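Long-range contact in uncharacterized ABC transporter solute-binding protein yclQ (Bacillus subtilis subsp. subtilis str. 168, PDB 3GFV), which selectively binds iron-free and ferric petrobactin and its precursor 3,4-dihydroxybenzoic acid, as the solute-binding component of the YclNOPQ transporter for ferric petrobactin uptake: residues D181-Y193 with Q207-Y220. Sequence-based numbering, arbitrary orientation.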
loop_
_atom_site.group_PDB
_atom_site.type_symbol
_atom_site.label_atom_id
_atom_site.label_comp_id
_atom_site.label_asym_id
_atom_site.label_seq_id
_atom_site.Cartn_x
_atom_site.Cartn_y
_atom_site.Cartn_z
ATOM N N ASP A 181 6.295 17.238 -6.878
ATOM C CA ASP A 181 7.044 18.404 -7.292
ATOM C C ASP A 181 6.142 19.294 -8.137
ATOM O O ASP A 181 6.546 19.792 -9.193
ATOM C CB ASP A 181 8.261 17.972 -8.090
ATOM C CG ASP A 181 9.283 19.089 -8.243
ATOM O OD1 ASP A 181 9.137 20.131 -7.559
ATOM O OD2 ASP A 181 10.229 18.917 -9.047
ATOM N N GLY A 182 4.910 19.468 -7.678
ATOM C CA GLY A 182 3.985 20.379 -8.327
ATOM C C GLY A 182 3.154 19.773 -9.442
ATOM O O GLY A 182 2.128 20.349 -9.817
ATOM N N LYS A 183 3.595 18.646 -10.002
ATOM C CA LYS A 183 2.806 17.960 -11.027
ATOM C C LYS A 183 1.741 17.084 -10.353
ATOM O O LYS A 183 1.987 16.468 -9.312
ATOM C CB LYS A 183 3.682 17.089 -11.929
ATOM C CG LYS A 183 4.452 17.845 -13.032
ATOM C CD LYS A 183 4.635 19.315 -12.705
ATOM C CE LYS A 183 5.643 19.979 -13.640
ATOM N NZ LYS A 183 6.194 21.230 -13.040
ATOM N N ILE A 184 0.564 17.026 -10.956
ATOM C CA ILE A 184 -0.537 16.252 -10.371
ATOM C C ILE A 184 -0.867 15.067 -11.260
ATOM O O ILE A 184 -0.854 15.187 -12.481
ATOM C CB ILE A 184 -1.803 17.129 -10.323
ATOM C CG1 ILE A 184 -1.511 18.460 -9.643
ATOM C CG2 ILE A 184 -2.937 16.395 -9.621
ATOM C CD1 ILE A 184 -2.537 19.538 -9.984
ATOM N N SER A 185 -1.167 13.916 -10.666
ATOM C CA SER A 185 -1.695 12.816 -11.444
ATOM C C SER A 185 -2.929 12.248 -10.756
ATOM O O SER A 185 -3.037 12.309 -9.538
ATOM C CB SER A 185 -0.640 11.744 -11.672
ATOM O OG SER A 185 -0.096 11.344 -10.431
ATOM N N ALA A 186 -3.851 11.721 -11.555
ATOM C CA ALA A 186 -5.146 11.251 -11.061
ATOM C C ALA A 186 -5.221 9.743 -11.083
ATOM O O ALA A 186 -4.650 9.105 -11.967
ATOM C CB ALA A 186 -6.296 11.850 -11.916
ATOM N N PHE A 187 -5.978 9.199 -10.130
ATOM C CA PHE A 187 -6.113 7.774 -9.940
ATOM C C PHE A 187 -7.586 7.440 -9.783
ATOM O O PHE A 187 -8.277 8.013 -8.922
ATOM C CB PHE A 187 -5.360 7.377 -8.675
ATOM C CG PHE A 187 -3.877 7.481 -8.809
ATOM C CD1 PHE A 187 -3.133 6.374 -9.217
ATOM C CD2 PHE A 187 -3.214 8.680 -8.533
ATOM C CE1 PHE A 187 -1.749 6.463 -9.346
ATOM C CE2 PHE A 187 -1.833 8.774 -8.660
ATOM C CZ PHE A 187 -1.101 7.665 -9.060
ATOM N N GLY A 188 -8.060 6.520 -10.613
ATOM C CA GLY A 188 -9.439 6.094 -10.546
ATOM C C GLY A 188 -9.525 4.610 -10.258
ATOM O O GLY A 188 -8.546 3.990 -9.794
ATOM N N PRO A 189 -10.694 4.023 -10.523
ATOM C CA PRO A 189 -10.885 2.587 -10.291
ATOM C C PRO A 189 -9.778 1.736 -10.918
ATOM O O PRO A 189 -9.334 2.020 -12.028
ATOM C CB PRO A 189 -12.237 2.302 -10.961
ATOM C CG PRO A 189 -12.981 3.603 -10.858
ATOM C CD PRO A 189 -11.888 4.652 -11.123
ATOM N N LYS A 190 -9.331 0.717 -10.183
ATOM C CA LYS A 190 -8.369 -0.281 -10.668
ATOM C C LYS A 190 -6.943 0.257 -10.747
ATOM O O LYS A 190 -6.019 -0.477 -11.087
ATOM C CB LYS A 190 -8.795 -0.844 -12.026
ATOM C CG LYS A 190 -10.236 -1.320 -12.080
ATOM C CD LYS A 190 -10.399 -2.700 -11.492
ATOM C CE LYS A 190 -11.837 -3.204 -11.640
ATOM N NZ LYS A 190 -12.793 -2.508 -10.715
ATOM N N SER A 191 -6.757 1.533 -10.422
ATOM C CA SER A 191 -5.414 2.109 -10.410
ATOM C C SER A 191 -4.705 1.789 -9.096
ATOM O O SER A 191 -5.254 1.129 -8.197
ATOM C CB SER A 191 -5.457 3.634 -10.621
ATOM O OG SER A 191 -5.904 4.286 -9.436
ATOM N N ARG A 192 -3.480 2.276 -8.983
ATOM C CA ARG A 192 -2.708 2.081 -7.776
ATOM C C ARG A 192 -3.487 2.456 -6.512
ATOM O O ARG A 192 -3.402 1.784 -5.498
ATOM C CB ARG A 192 -1.440 2.918 -7.875
ATOM C CG ARG A 192 -0.566 2.826 -6.660
ATOM C CD ARG A 192 0.649 3.696 -6.903
ATOM N NE ARG A 192 1.731 3.382 -5.989
ATOM C CZ ARG A 192 2.961 3.860 -6.119
ATOM N NH1 ARG A 192 3.258 4.670 -7.131
ATOM N NH2 ARG A 192 3.889 3.527 -5.237
ATOM N N TYR A 193 -4.276 3.523 -6.578
ATOM C CA TYR A 193 -5.045 3.950 -5.411
ATOM C C TYR A 193 -6.544 3.796 -5.632
ATOM O O TYR A 193 -7.369 4.386 -4.908
ATOM C CB TYR A 193 -4.699 5.397 -5.010
ATOM C CG TYR A 193 -3.216 5.613 -4.788
ATOM C CD1 TYR A 193 -2.530 4.919 -3.796
ATOM C CD2 TYR A 193 -2.495 6.490 -5.587
ATOM C CE1 TYR A 193 -1.163 5.107 -3.611
ATOM C CE2 TYR A 193 -1.146 6.687 -5.401
ATOM C CZ TYR A 193 -0.481 5.992 -4.406
ATOM O OH TYR A 193 0.872 6.183 -4.212
ATOM N N GLN A 207 -15.139 8.520 -13.676
ATOM C CA GLN A 207 -15.077 7.073 -13.897
ATOM C C GLN A 207 -14.024 6.673 -14.917
ATOM O O GLN A 207 -13.611 5.512 -14.964
ATOM C CB GLN A 207 -16.435 6.573 -14.410
ATOM C CG GLN A 207 -17.562 6.671 -13.409
ATOM C CD GLN A 207 -17.552 5.523 -12.425
ATOM O OE1 GLN A 207 -16.619 4.714 -12.402
ATOM N NE2 GLN A 207 -18.594 5.438 -11.603
ATOM N N ASN A 208 -13.594 7.638 -15.724
ATOM C CA ASN A 208 -12.829 7.340 -16.929
ATOM C C ASN A 208 -11.325 7.576 -16.854
ATOM O O ASN A 208 -10.640 7.559 -17.874
ATOM C CB ASN A 208 -13.425 8.095 -18.112
ATOM C CG ASN A 208 -14.878 7.730 -18.349
ATOM O OD1 ASN A 208 -15.736 8.603 -18.501
ATOM N ND2 ASN A 208 -15.165 6.434 -18.351
ATOM N N ILE A 209 -10.816 7.796 -15.653
ATOM C CA ILE A 209 -9.376 7.916 -15.465
ATOM C C ILE A 209 -8.716 6.592 -15.852
ATOM O O ILE A 209 -9.090 5.528 -15.353
ATOM C CB ILE A 209 -9.045 8.225 -14.000
ATOM C CG1 ILE A 209 -9.698 9.558 -13.595
ATOM C CG2 ILE A 209 -7.537 8.265 -13.797
ATOM C CD1 ILE A 209 -9.716 9.815 -12.093
ATOM N N LYS A 210 -7.752 6.669 -16.762
ATOM C CA LYS A 210 -6.990 5.503 -17.206
ATOM C C LYS A 210 -6.142 4.956 -16.052
ATOM O O LYS A 210 -5.318 5.682 -15.491
ATOM C CB LYS A 210 -6.084 5.911 -18.368
ATOM C CG LYS A 210 -5.250 4.786 -18.964
ATOM C CD LYS A 210 -4.047 5.370 -19.709
ATOM C CE LYS A 210 -3.282 4.323 -20.514
ATOM N NZ LYS A 210 -3.684 4.305 -21.951
ATOM N N ALA A 211 -6.341 3.679 -15.709
ATOM C CA ALA A 211 -5.665 3.080 -14.556
ATOM C C ALA A 211 -4.189 2.884 -14.836
ATOM O O ALA A 211 -3.809 2.362 -15.886
ATOM C CB ALA A 211 -6.304 1.745 -14.182
ATOM N N SER A 212 -3.355 3.301 -13.897
ATOM C CA SER A 212 -1.929 3.032 -13.997
ATOM C C SER A 212 -1.282 3.107 -12.619
ATOM O O SER A 212 -1.966 3.342 -11.607
ATOM C CB SER A 212 -1.268 4.024 -14.956
ATOM O OG SER A 212 -1.335 5.325 -14.416
ATOM N N THR A 213 0.031 2.903 -12.571
ATOM C CA THR A 213 0.746 2.932 -11.301
ATOM C C THR A 213 1.270 4.328 -10.990
ATOM O O THR A 213 1.473 4.681 -9.821
ATOM C CB THR A 213 1.929 1.948 -11.301
ATOM O OG1 THR A 213 2.762 2.220 -12.434
ATOM C CG2 THR A 213 1.431 0.510 -11.378
ATOM N N HIS A 214 1.481 5.111 -12.049
ATOM C CA HIS A 214 2.010 6.470 -11.956
ATOM C C HIS A 214 0.878 7.504 -12.018
ATOM O O HIS A 214 1.079 8.683 -11.724
ATOM C CB HIS A 214 3.007 6.712 -13.095
ATOM C CG HIS A 214 3.719 8.029 -13.019
ATOM N ND1 HIS A 214 3.421 9.087 -13.852
ATOM C CD2 HIS A 214 4.723 8.455 -12.215
ATOM C CE1 HIS A 214 4.207 10.108 -13.562
ATOM N NE2 HIS A 214 5.006 9.752 -12.572
ATOM N N GLY A 215 -0.307 7.044 -12.407
ATOM C CA GLY A 215 -1.482 7.894 -12.504
ATOM C C GLY A 215 -1.559 8.627 -13.831
ATOM O O GLY A 215 -0.607 8.656 -14.622
ATOM N N GLN A 216 -2.709 9.241 -14.068
ATOM C CA GLN A 216 -2.939 9.992 -15.301
ATOM C C GLN A 216 -2.563 11.451 -15.084
ATOM O O GLN A 216 -3.105 12.123 -14.221
ATOM C CB GLN A 216 -4.406 9.872 -15.708
ATOM C CG GLN A 216 -4.798 10.622 -16.958
ATOM C CD GLN A 216 -6.289 10.499 -17.225
ATOM O OE1 GLN A 216 -6.815 9.391 -17.343
ATOM N NE2 GLN A 216 -6.983 11.637 -17.307
ATOM N N SER A 217 -1.618 11.936 -15.870
ATOM C CA SER A 217 -1.172 13.304 -15.720
ATOM C C SER A 217 -2.346 14.255 -16.001
ATOM O O SER A 217 -3.044 14.103 -17.009
ATOM C CB SER A 217 0.009 13.550 -16.676
ATOM O OG SER A 217 0.362 14.918 -16.688
ATOM N N VAL A 218 -2.600 15.186 -15.077
ATOM C CA VAL A 218 -3.698 16.145 -15.226
ATOM C C VAL A 218 -3.290 17.545 -14.765
ATOM O O VAL A 218 -2.331 17.701 -14.026
ATOM C CB VAL A 218 -4.963 15.727 -14.445
ATOM C CG1 VAL A 218 -5.570 14.428 -14.992
ATOM C CG2 VAL A 218 -4.678 15.606 -12.948
ATOM N N SER A 219 -4.047 18.555 -15.193
ATOM C CA SER A 219 -3.807 19.951 -14.817
ATOM C C SER A 219 -4.716 20.395 -13.669
ATOM O O SER A 219 -5.628 19.668 -13.249
ATOM C CB SER A 219 -4.101 20.857 -16.017
ATOM O OG SER A 219 -5.483 20.736 -16.348
ATOM N N TYR A 220 -4.495 21.615 -13.184
ATOM C CA TYR A 220 -5.393 22.196 -12.190
ATOM C C TYR A 220 -6.790 22.353 -12.774
ATOM O O TYR A 220 -7.796 22.143 -12.081
ATOM C CB TYR A 220 -4.875 23.553 -11.697
ATOM C CG TYR A 220 -3.607 23.468 -10.869
ATOM C CD1 TYR A 220 -3.505 24.114 -9.640
ATOM C CD2 TYR A 220 -2.513 22.735 -11.313
ATOM C CE1 TYR A 220 -2.344 24.037 -8.884
ATOM C CE2 TYR A 220 -1.353 22.650 -10.565
ATOM C CZ TYR A 220 -1.271 23.305 -9.353
ATOM O OH TYR A 220 -0.109 23.208 -8.614
HETATM O O HOH W 1 0.174 18.570 -13.278
HETATM O O HOH W 2 1.363 15.544 -14.298
HETATM O O HOH W 3 -4.705 6.258 -12.794
HETATM O O HOH W 4 -8.109 4.488 -12.943
#
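I184 meets V218 and Y220 where the short strand 216-218 joins strand 183-187, a worked example of an edge strand added to a sheet with help from water. Strand 173-180 pairs with 183-187 on its other side, in the mixed sheet of one domain of the periplasmic binding protein fold. CD1 of I184 reaches the Y220 ring, 3.4 Å from CE2, while CG2 of I184, anti to the backbone N with CG1 beside it (chi1 -52°), turns to CG2 of V218. V218 N donates directly to I184 O (3.1 Å), almost straight but tilted from the carbonyl plane; water 1 also bridges I184 N to V218 O, and water 2 I184 O to S217 OG. At A186 the ladder tightens: its N donates to Q216 O (2.8 Å), and Q216 N returns a nearly straight bond to A186 O, in the carbonyl plane on a lone pair. The methyl of A186 lies between CD1 of I209 and CG1 of V218.

The F187 ring is sandwiched between G215 CA, in a CH-pi contact 3.7 Å from the ring centroid, and CD2 of Y193. From G188 to S191 a type II turn replaces the strand; S191 N and OG both bond to G188 O, while water 4 bridges P189 O and I209 O. CB of A211 settles against this turn, 3.7 Å from P189 O. R192 N binds S212 O (3.2 Å), and the extended arginine chain carries NH1 to T213 O (3.2 Å), which lies 19° out of the guanidinium plane.

NH1 also forms a salt bridge to a phosphate ion, probably from the crystallisation liquor. The T213 carbonyl and the phosphate thus share NH1, and the carbonyl bond helps orient a positive group that would probably suit an anion here.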